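Local coordinates for haloacid delahogenase-like family hydrolase (Xanthomonas campestris pv. campestris, PDB 2PKE), which belongs to the haloacid dehalogenase-like hydrolases, binds magnesium and probably acts as a phosphatase, at the interface of chains A and B. Residues are numbered along the deposited sequence; one frame, centred on the assembly and turned at random. Chains: chain A/B, Haloacid delahogenase-like family hydrolase.

Contacts 1, 2 and 3 join the helical caps of the two chains, and contact 4 brings in the catalytic core. Helices 72-86 and 93-107 recur in contacts 1 to 3, while helix 57-68 enters contacts 2, 3 and 4. The C-alpha centres of contacts 2 and 3 lie about 8 Å apart. Those of contacts 1 and 4 are about 26 Å apart, and contacts 2 and 4 share A:Phe68. The interface is two-fold symmetric, each contact having a twin with chains exchanged. Such a surface, mostly cap against cap, is consistent with a dimer, although the structure alone does not establish one in solution.

Contact 1: the interface of chains A and B. Residues chain A 93-94, 96-97, 100; chain B 80, 84, 89, 91, 96.
In the helical cap of this haloacid dehalogenase-like hydrolase, the first turn of helix 93-107 of chain A brings A:Ala93 against B:Ile84 of helix 72-86 and against B:Ala89 and B:Ile91 in the following loop. The methyl CB of A:Ala93 sits 3.6 Å from CG2 of B:Ile91 and also meets the carbonyl oxygens of B:Ile91 and B:Ala89. B:Ile84 uses its two branches differently. With CG1 anti to its carbonyl carbon (chi1 -71°), the long branch carries CD1 to 3.5 Å from the backbone O of A:Ala93, while CG2 faces the amide end of A:Gln97, 3.6 Å from NE2. A:Ile96 crosses B:Ile84 at about a right angle and runs alongside B:Ile96 in the opposite sense, its CG1 lying 4.1 Å from CD1 of that residue. Polar links across this patch pass through water. Both N-H groups involved belong to the first turn of helix 93-107, whose partly positive end would suit water oxygens. One water accepts from the backbone N of A:Arg94 and lies 2.7 Å from O of B:Ala89; another takes the N-H of A:Ala93 in a nearly straight bond (169° at the hydrogen) and stands 2.6 Å from O of B:Ile91.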
loop_
_atom_site.group_PDB
_atom_site.type_symbol
_atom_site.label_atom_id
_atom_site.label_comp_id
_atom_site.label_asym_id
_atom_site.label_seq_id
_atom_site.Cartn_x
_atom_site.Cartn_y
_atom_site.Cartn_z
ATOM N N ALA A 93 12.041 -12.252 -25.557
ATOM C CA ALA A 93 12.233 -12.213 -24.097
ATOM C C ALA A 93 13.232 -11.103 -23.709
ATOM O O ALA A 93 13.040 -10.380 -22.740
ATOM C CB ALA A 93 12.710 -13.598 -23.582
ATOM N N ARG A 94 14.282 -10.916 -24.515
ATOM C CA ARG A 94 15.183 -9.804 -24.270
ATOM C C ARG A 94 14.449 -8.439 -24.232
ATOM O O ARG A 94 14.735 -7.585 -23.381
ATOM C CB ARG A 94 16.337 -9.789 -25.279
ATOM C CG ARG A 94 17.278 -8.638 -25.104
ATOM C CD ARG A 94 17.805 -8.498 -23.668
ATOM N NE ARG A 94 17.584 -7.167 -23.069
ATOM N N ILE A 96 11.157 -7.981 -23.590
ATOM C CA ILE A 96 10.319 -8.017 -22.365
ATOM C C ILE A 96 11.138 -7.676 -21.130
ATOM O O ILE A 96 10.636 -6.977 -20.256
ATOM C CB ILE A 96 9.656 -9.389 -22.164
ATOM C CG1 ILE A 96 8.707 -9.656 -23.313
ATOM C CG2 ILE A 96 8.875 -9.431 -20.834
ATOM C CD1 ILE A 96 7.525 -8.714 -23.305
ATOM N N GLN A 97 12.367 -8.185 -21.095
ATOM C CA GLN A 97 13.380 -7.801 -20.127
ATOM C C GLN A 97 13.481 -6.283 -20.050
ATOM O O GLN A 97 13.426 -5.699 -18.956
ATOM C CB GLN A 97 14.743 -8.384 -20.509
ATOM C CG GLN A 97 15.856 -8.107 -19.499
ATOM C CD GLN A 97 16.854 -9.229 -19.466
ATOM O OE1 GLN A 97 17.502 -9.526 -20.472
ATOM N NE2 GLN A 97 16.970 -9.889 -18.316
ATOM N N VAL A 100 10.537 -4.744 -18.386
ATOM C CA VAL A 100 10.675 -4.840 -16.926
ATOM C C VAL A 100 11.611 -3.732 -16.413
ATOM O O VAL A 100 11.345 -3.150 -15.372
ATOM C CB VAL A 100 11.183 -6.220 -16.451
ATOM C CG1 VAL A 100 11.530 -6.188 -14.915
ATOM C CG2 VAL A 100 10.166 -7.327 -16.826
ATOM N N ILE B 80 9.102 -13.513 -14.039
ATOM C CA ILE B 80 9.444 -13.143 -15.411
ATOM C C ILE B 80 10.932 -12.915 -15.631
ATOM O O ILE B 80 11.510 -13.462 -16.587
ATOM C CB ILE B 80 8.613 -11.909 -15.897
ATOM C CG1 ILE B 80 7.139 -12.315 -16.172
ATOM C CG2 ILE B 80 9.194 -11.365 -17.174
ATOM C CD1 ILE B 80 6.158 -11.136 -16.298
ATOM N N ILE B 84 13.476 -15.314 -17.831
ATOM C CA ILE B 84 14.308 -14.731 -18.907
ATOM C C ILE B 84 15.794 -14.960 -18.665
ATOM O O ILE B 84 16.518 -15.367 -19.574
ATOM C CB ILE B 84 14.011 -13.223 -19.108
ATOM C CG1 ILE B 84 12.610 -13.075 -19.749
ATOM C CG2 ILE B 84 15.103 -12.558 -19.947
ATOM C CD1 ILE B 84 12.004 -11.687 -19.707
ATOM N N ALA B 89 17.164 -15.778 -22.222
ATOM C CA ALA B 89 16.167 -15.059 -23.063
ATOM C C ALA B 89 15.614 -15.856 -24.275
ATOM O O ALA B 89 15.279 -15.289 -25.310
ATOM C CB ALA B 89 16.735 -13.703 -23.505
ATOM N N ILE B 91 13.030 -18.027 -23.707
ATOM C CA ILE B 91 11.614 -18.190 -23.377
ATOM C C ILE B 91 10.747 -17.385 -24.367
ATOM O O ILE B 91 11.082 -16.279 -24.762
ATOM C CB ILE B 91 11.329 -17.870 -21.891
ATOM C CG1 ILE B 91 9.851 -18.194 -21.548
ATOM C CG2 ILE B 91 11.736 -16.412 -21.551
ATOM C CD1 ILE B 91 9.505 -18.069 -20.059
ATOM N N ILE B 96 5.836 -16.309 -21.349
ATOM C CA ILE B 96 5.810 -15.134 -20.460
ATOM C C ILE B 96 4.368 -14.709 -20.198
ATOM O O ILE B 96 4.015 -14.367 -19.080
ATOM C CB ILE B 96 6.637 -13.949 -21.031
ATOM C CG1 ILE B 96 8.111 -14.291 -20.945
ATOM C CG2 ILE B 96 6.352 -12.643 -20.271
ATOM C CD1 ILE B 96 8.978 -13.414 -21.741
HETATM O O HOH W 1 15.253 -12.922 -26.508
HETATM O O HOH W 2 12.299 -15.020 -26.717
#

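Contact 2: the interface of chains A and B. Residues chain A 68, 73-74, 77; chain B 73, 76-77, 107.
B:Lys73 reaches across to the C-terminal end of helix 57-68 of chain A, where its ammonium NZ donates a hydrogen bond of 3.0 Å to the backbone O of A:Phe68. The donor lies in the carbonyl plane, on a lone pair, with a C=O...N angle of 143°. A bend at chi3 (-84°) turns the tip of the lysine toward this oxygen, and the partly negative C-terminal end of the helix would favour a positive group here. A water adds a second link, 2.8 Å from the backbone N of A:Gly74 and 3.2 Å from the same NZ. Apolar contacts fill the rest. The aliphatic stretch of B:Lys73 runs past the side chain of A:Phe68, its CG 3.9 Å from CD1, and also meets CD1 of A:Leu77. B:Leu107 comes to the edge of the A:Phe68 ring, in its plane, with CD1 3.4 Å from CE1. The two copies of Leu77 cross obliquely and touch methyl to methyl, CD2 of A:Leu77 lying 3.7 Å from CD2 of B:Leu77, while that A:Leu77 methyl also touches the methyl of B:Thr76. A:Lys73 follows a different path from its twin, bent at both chi2 and chi3, and packs tightly, with its CG 3.4 Å from CD1 of B:Leu77.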
loop_
_atom_site.group_PDB
_atom_site.type_symbol
_atom_site.label_atom_id
_atom_site.label_comp_id
_atom_site.label_asym_id
_atom_site.label_seq_id
_atom_site.Cartn_x
_atom_site.Cartn_y
_atom_site.Cartn_z
ATOM N N PHE A 68 -4.714 -4.668 -10.069
ATOM C CA PHE A 68 -3.433 -4.076 -9.650
ATOM C C PHE A 68 -3.600 -2.822 -8.829
ATOM O O PHE A 68 -2.687 -2.476 -8.062
ATOM C CB PHE A 68 -2.584 -3.699 -10.866
ATOM C CG PHE A 68 -2.233 -4.863 -11.749
ATOM C CD1 PHE A 68 -2.136 -6.132 -11.267
ATOM C CD2 PHE A 68 -1.968 -4.655 -13.096
ATOM C CE1 PHE A 68 -1.785 -7.172 -12.111
ATOM C CE2 PHE A 68 -1.627 -5.703 -13.921
ATOM C CZ PHE A 68 -1.556 -6.947 -13.428
ATOM N N LYS A 73 4.156 -0.699 -10.807
ATOM C CA LYS A 73 4.267 -2.150 -10.890
ATOM C C LYS A 73 3.212 -2.776 -11.810
ATOM O O LYS A 73 3.540 -3.602 -12.686
ATOM C CB LYS A 73 4.263 -2.749 -9.483
ATOM C CG LYS A 73 5.284 -3.844 -9.305
ATOM C CD LYS A 73 5.970 -3.825 -7.950
ATOM C CE LYS A 73 5.044 -3.729 -6.801
ATOM N NZ LYS A 73 5.885 -3.789 -5.576
ATOM N N GLY A 74 1.965 -2.355 -11.647
ATOM C CA GLY A 74 0.875 -2.789 -12.507
ATOM C C GLY A 74 1.063 -2.256 -13.907
ATOM O O GLY A 74 0.741 -2.930 -14.875
ATOM N N LEU A 77 3.422 -4.684 -15.812
ATOM C CA LEU A 77 2.702 -5.907 -16.171
ATOM C C LEU A 77 1.674 -5.670 -17.290
ATOM O O LEU A 77 1.530 -6.514 -18.186
ATOM C CB LEU A 77 2.018 -6.499 -14.954
ATOM C CG LEU A 77 2.982 -7.097 -13.932
ATOM C CD1 LEU A 77 2.184 -7.271 -12.645
ATOM C CD2 LEU A 77 3.676 -8.431 -14.400
ATOM N N LYS B 73 2.190 -9.035 -7.516
ATOM C CA LYS B 73 2.768 -8.269 -8.606
ATOM C C LYS B 73 4.276 -8.425 -8.641
ATOM O O LYS B 73 4.880 -8.622 -9.714
ATOM C CB LYS B 73 2.392 -6.797 -8.474
ATOM C CG LYS B 73 0.997 -6.502 -8.927
ATOM C CD LYS B 73 0.676 -5.005 -8.724
ATOM C CE LYS B 73 0.226 -4.724 -7.305
ATOM N NZ LYS B 73 0.032 -3.267 -7.085
ATOM N N THR B 76 5.311 -11.890 -9.844
ATOM C CA THR B 76 5.164 -12.076 -11.283
ATOM C C THR B 76 6.315 -11.462 -12.064
ATOM O O THR B 76 6.813 -12.049 -13.053
ATOM C CB THR B 76 3.823 -11.469 -11.732
ATOM O OG1 THR B 76 2.788 -12.015 -10.920
ATOM C CG2 THR B 76 3.496 -11.739 -13.210
ATOM N N LEU B 77 6.714 -10.244 -11.691
ATOM C CA LEU B 77 7.848 -9.583 -12.356
ATOM C C LEU B 77 9.088 -10.350 -12.067
ATOM O O LEU B 77 9.910 -10.529 -12.947
ATOM C CB LEU B 77 8.000 -8.143 -11.884
ATOM C CG LEU B 77 6.876 -7.218 -12.325
ATOM C CD1 LEU B 77 6.876 -5.914 -11.444
ATOM C CD2 LEU B 77 7.003 -6.877 -13.779
ATOM N N LEU B 107 -3.657 -12.969 -7.892
ATOM C CA LEU B 107 -4.308 -11.749 -7.447
ATOM C C LEU B 107 -5.822 -11.864 -7.299
ATOM O O LEU B 107 -6.431 -11.097 -6.545
ATOM C CB LEU B 107 -3.992 -10.604 -8.415
ATOM C CG LEU B 107 -2.630 -9.945 -8.224
ATOM C CD1 LEU B 107 -2.270 -9.177 -9.445
ATOM C CD2 LEU B 107 -2.600 -9.053 -6.972
HETATM O O HOH W 3 1.063 -1.169 -9.248
#

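Contact 3: the interface of chains A and B. Residues chain A 63-64, 80-81, 84; chain B 97, 100-101, 104.
OE2 of A:Glu81, a carboxylate oxygen of helix 72-86, is gripped by two side chains from helix 93-107 of chain B. The amide NE2 of B:Gln97 donates to its anti lone pair at 2.7 Å, and the guanidinium NH2 of B:Arg104 takes the syn lone pair at 2.9 Å. The carboxylate and guanidinium planes are nearly coplanar, 19° apart. NH2 also stands 2.8 Å from OE1 of A:Glu81, a salt bridge in which the N-H points away from that oxygen. On its own side, OE1 receives an almost straight hydrogen bond from ND2 of A:Asn64 (174° at the hydrogen), which helps fix the carboxylate's rotation. The other amide atom of A:Asn64, OD1, is held end-on by NH1 and NH2 of B:Arg104, both arriving from one face of the amide, NH1 at 3.2 Å and well above the carbonyl plane. As a second-shell partner, B:Glu101 accepts from NE2 of B:Gln97 through OE2 at 3.0 Å. The shared NE2 donor may ease the closeness of the two acids. B:Gln97 bends at chi2 (56°), and its OE1 lies 2.6 Å from a water that stands 2.7 Å from the backbone O of A:Glu81.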
loop_
_atom_site.group_PDB
_atom_site.type_symbol
_atom_site.label_atom_id
_atom_site.label_comp_id
_atom_site.label_asym_id
_atom_site.label_seq_id
_atom_site.Cartn_x
_atom_site.Cartn_y
_atom_site.Cartn_z
ATOM N N ARG A 63 -8.762 -2.763 -17.786
ATOM C CA ARG A 63 -9.112 -4.048 -17.177
ATOM C C ARG A 63 -8.210 -4.511 -16.011
ATOM O O ARG A 63 -8.681 -5.191 -15.106
ATOM C CB ARG A 63 -9.228 -5.143 -18.226
ATOM C CG ARG A 63 -7.965 -5.629 -18.867
ATOM C CD ARG A 63 -8.342 -6.760 -19.845
ATOM N NE ARG A 63 -7.309 -7.076 -20.844
ATOM C CZ ARG A 63 -6.162 -7.715 -20.591
ATOM N NH1 ARG A 63 -5.844 -8.109 -19.354
ATOM N NH2 ARG A 63 -5.312 -7.946 -21.590
ATOM N N ASN A 64 -6.944 -4.137 -16.033
ATOM C CA ASN A 64 -6.012 -4.516 -14.968
ATOM C C ASN A 64 -6.045 -3.628 -13.737
ATOM O O ASN A 64 -5.565 -4.017 -12.683
ATOM C CB ASN A 64 -4.607 -4.574 -15.509
ATOM C CG ASN A 64 -4.396 -5.740 -16.422
ATOM O OD1 ASN A 64 -5.273 -6.592 -16.544
ATOM N ND2 ASN A 64 -3.223 -5.799 -17.072
ATOM N N ILE A 80 3.691 -5.404 -20.475
ATOM C CA ILE A 80 4.198 -6.694 -20.969
ATOM C C ILE A 80 3.059 -7.340 -21.777
ATOM O O ILE A 80 3.230 -7.796 -22.942
ATOM C CB ILE A 80 4.720 -7.635 -19.815
ATOM C CG1 ILE A 80 6.091 -7.142 -19.279
ATOM C CG2 ILE A 80 4.828 -9.093 -20.319
ATOM C CD1 ILE A 80 6.427 -7.538 -17.816
ATOM N N GLU A 81 1.891 -7.348 -21.153
ATOM C CA GLU A 81 0.697 -7.948 -21.730
ATOM C C GLU A 81 0.331 -7.276 -23.050
ATOM O O GLU A 81 0.026 -7.931 -24.041
ATOM C CB GLU A 81 -0.405 -7.860 -20.680
ATOM C CG GLU A 81 -1.518 -8.837 -20.810
ATOM C CD GLU A 81 -2.185 -9.125 -19.462
ATOM O OE1 GLU A 81 -2.557 -8.165 -18.745
ATOM O OE2 GLU A 81 -2.325 -10.320 -19.122
ATOM N N ILE A 84 2.971 -8.210 -25.911
ATOM C CA ILE A 84 2.771 -9.553 -26.384
ATOM C C ILE A 84 1.579 -9.565 -27.362
ATOM O O ILE A 84 1.634 -10.220 -28.420
ATOM C CB ILE A 84 2.638 -10.561 -25.204
ATOM C CG1 ILE A 84 3.984 -10.668 -24.474
ATOM C CG2 ILE A 84 2.332 -11.946 -25.716
ATOM C CD1 ILE A 84 3.952 -11.353 -23.124
ATOM N N GLN B 97 3.521 -14.747 -21.224
ATOM C CA GLN B 97 2.112 -14.458 -20.995
ATOM C C GLN B 97 1.550 -15.426 -19.954
ATOM O O GLN B 97 0.734 -15.030 -19.141
ATOM C CB GLN B 97 1.269 -14.488 -22.284
ATOM C CG GLN B 97 -0.219 -14.034 -22.069
ATOM C CD GLN B 97 -0.338 -12.624 -21.446
ATOM O OE1 GLN B 97 0.394 -11.720 -21.819
ATOM N NE2 GLN B 97 -1.265 -12.451 -20.495
ATOM N N VAL B 100 2.342 -14.201 -16.541
ATOM C CA VAL B 100 1.463 -13.101 -16.196
ATOM C C VAL B 100 0.143 -13.689 -15.723
ATOM O O VAL B 100 -0.347 -13.274 -14.703
ATOM C CB VAL B 100 1.276 -12.114 -17.356
ATOM C CG1 VAL B 100 0.256 -11.038 -16.993
ATOM C CG2 VAL B 100 2.641 -11.467 -17.740
ATOM N N GLU B 101 -0.395 -14.691 -16.417
ATOM C CA GLU B 101 -1.686 -15.296 -16.011
ATOM C C GLU B 101 -1.618 -15.955 -14.619
ATOM O O GLU B 101 -2.601 -15.944 -13.890
ATOM C CB GLU B 101 -2.183 -16.348 -17.010
ATOM C CG GLU B 101 -2.404 -15.890 -18.428
ATOM C CD GLU B 101 -3.453 -14.795 -18.573
ATOM O OE1 GLU B 101 -4.229 -14.514 -17.610
ATOM O OE2 GLU B 101 -3.511 -14.247 -19.698
ATOM N N ARG B 104 -2.006 -13.027 -12.235
ATOM C CA ARG B 104 -3.384 -12.568 -12.323
ATOM C C ARG B 104 -4.273 -13.526 -11.571
ATOM O O ARG B 104 -5.141 -13.099 -10.863
ATOM C CB ARG B 104 -3.841 -12.390 -13.761
ATOM C CG ARG B 104 -5.372 -12.309 -13.899
ATOM C CD ARG B 104 -5.870 -12.360 -15.378
ATOM N NE ARG B 104 -5.015 -11.554 -16.233
ATOM C CZ ARG B 104 -4.986 -10.230 -16.202
ATOM N NH1 ARG B 104 -5.777 -9.541 -15.392
ATOM N NH2 ARG B 104 -4.171 -9.583 -16.998
HETATM O O HOH W 4 -0.890 -10.403 -23.671
#

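Contact 4: the interface of chains A and B. Residues chain A 67-69, 136, 160-161; chain B 138-139, 142.
The ring of B:Phe139 lies flat against the backbone of chain A, with the peptide N of A:Gly69 3.5 Å above its plane and over its centre. On that same face the carbonyl carbon of A:Phe68 is displaced toward the rim. CA of A:Gly69 touches CD1 at 3.5 Å, and the backbone O of A:Ile67 approaches CD2 at 3.3 Å. B:Phe139 presents its face with CG anti to the backbone N (chi1 -173°), which sends the ring away from its own helix to cover the turn at the end of helix 57-68. The A:Phe68 ring is itself covered on one face by CG1 of A:Ile67, toward the rim. Next to B:Phe139, B:Leu138 uses one branch, its CD2 resting 3.9 Å from CA of A:Val160 and near O of A:Gly136. B:Glu142 extends toward A:Ser161. A water accepts from the backbone N of A:Ser161 and lies 2.6 Å from the carboxylate OE2 of B:Glu142; the direct approach of OE1 to the serine hydroxyl is modelled too short to be trusted. In the fold, B:Leu138, B:Phe139 and B:Glu142 belong to core helix 138-147, which in chain B wedges between the partner's cap, at A:Gly69 between helices 57-68 and 72-86, and the partner's core, where A:Gly136 and A:Ser161 follow strands 129-135 and 157-160.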
loop_
_atom_site.group_PDB
_atom_site.type_symbol
_atom_site.label_atom_id
_atom_site.label_comp_id
_atom_site.label_asym_id
_atom_site.label_seq_id
_atom_site.Cartn_x
_atom_site.Cartn_y
_atom_site.Cartn_z
ATOM N N ILE A 67 -7.376 -5.349 -10.728
ATOM C CA ILE A 67 -6.565 -6.266 -9.921
ATOM C C ILE A 67 -5.264 -5.667 -9.380
ATOM O O ILE A 67 -4.765 -6.102 -8.326
ATOM C CB ILE A 67 -6.279 -7.636 -10.640
ATOM C CG1 ILE A 67 -5.434 -7.496 -11.889
ATOM C CG2 ILE A 67 -7.575 -8.328 -11.066
ATOM C CD1 ILE A 67 -4.924 -8.838 -12.377
ATOM N N PHE A 68 -4.714 -4.668 -10.069
ATOM C CA PHE A 68 -3.433 -4.076 -9.650
ATOM C C PHE A 68 -3.600 -2.822 -8.829
ATOM O O PHE A 68 -2.687 -2.476 -8.062
ATOM C CB PHE A 68 -2.584 -3.699 -10.866
ATOM C CG PHE A 68 -2.233 -4.863 -11.749
ATOM C CD1 PHE A 68 -2.136 -6.132 -11.267
ATOM C CD2 PHE A 68 -1.968 -4.655 -13.096
ATOM C CE1 PHE A 68 -1.785 -7.172 -12.111
ATOM C CE2 PHE A 68 -1.627 -5.703 -13.921
ATOM C CZ PHE A 68 -1.556 -6.947 -13.428
ATOM N N GLY A 69 -4.736 -2.126 -9.030
ATOM C CA GLY A 69 -4.846 -0.714 -8.668
ATOM C C GLY A 69 -3.814 0.155 -9.415
ATOM O O GLY A 69 -3.257 -0.255 -10.435
ATOM N N GLY A 136 -2.515 4.833 -4.861
ATOM C CA GLY A 136 -1.516 4.042 -5.510
ATOM C C GLY A 136 -0.756 3.137 -4.573
ATOM O O GLY A 136 -1.336 2.546 -3.650
ATOM N N VAL A 160 -4.205 5.664 -0.243
ATOM C CA VAL A 160 -5.480 5.003 -0.448
ATOM C C VAL A 160 -5.498 4.276 -1.761
ATOM O O VAL A 160 -4.684 4.530 -2.620
ATOM C CB VAL A 160 -6.619 6.041 -0.457
ATOM C CG1 VAL A 160 -6.564 6.899 0.772
ATOM C CG2 VAL A 160 -6.581 6.896 -1.694
ATOM N N SER A 161 -6.477 3.404 -1.927
ATOM C CA SER A 161 -6.634 2.646 -3.190
ATOM C C SER A 161 -7.339 3.455 -4.283
ATOM O O SER A 161 -7.025 3.328 -5.501
ATOM C CB SER A 161 -7.354 1.336 -2.893
ATOM O OG SER A 161 -6.380 0.433 -2.356
ATOM N N LEU B 138 -1.013 -2.555 -0.885
ATOM C CA LEU B 138 -2.193 -1.911 -0.369
ATOM C C LEU B 138 -3.437 -2.386 -1.100
ATOM O O LEU B 138 -4.421 -2.773 -0.456
ATOM C CB LEU B 138 -2.074 -0.372 -0.416
ATOM C CG LEU B 138 -3.318 0.385 0.100
ATOM C CD1 LEU B 138 -3.612 0.060 1.570
ATOM C CD2 LEU B 138 -3.130 1.874 -0.098
ATOM N N PHE B 139 -3.409 -2.391 -2.422
ATOM C CA PHE B 139 -4.591 -2.752 -3.170
ATOM C C PHE B 139 -5.020 -4.190 -2.880
ATOM O O PHE B 139 -6.208 -4.441 -2.614
ATOM C CB PHE B 139 -4.364 -2.553 -4.690
ATOM C CG PHE B 139 -5.596 -2.743 -5.503
ATOM C CD1 PHE B 139 -6.469 -1.693 -5.689
ATOM C CD2 PHE B 139 -5.901 -3.968 -6.061
ATOM C CE1 PHE B 139 -7.631 -1.844 -6.438
ATOM C CE2 PHE B 139 -7.080 -4.130 -6.800
ATOM C CZ PHE B 139 -7.934 -3.055 -6.972
ATOM N N GLU B 142 -6.268 -4.712 0.805
ATOM C CA GLU B 142 -7.652 -4.258 0.911
ATOM C C GLU B 142 -8.622 -5.201 0.254
ATOM O O GLU B 142 -9.700 -5.403 0.781
ATOM C CB GLU B 142 -7.865 -2.852 0.352
ATOM C CG GLU B 142 -7.247 -1.775 1.212
ATOM C CD GLU B 142 -7.462 -0.360 0.657
ATOM O OE1 GLU B 142 -7.787 -0.220 -0.538
ATOM O OE2 GLU B 142 -7.291 0.601 1.444
HETATM O O HOH W 5 -8.171 2.954 0.633
#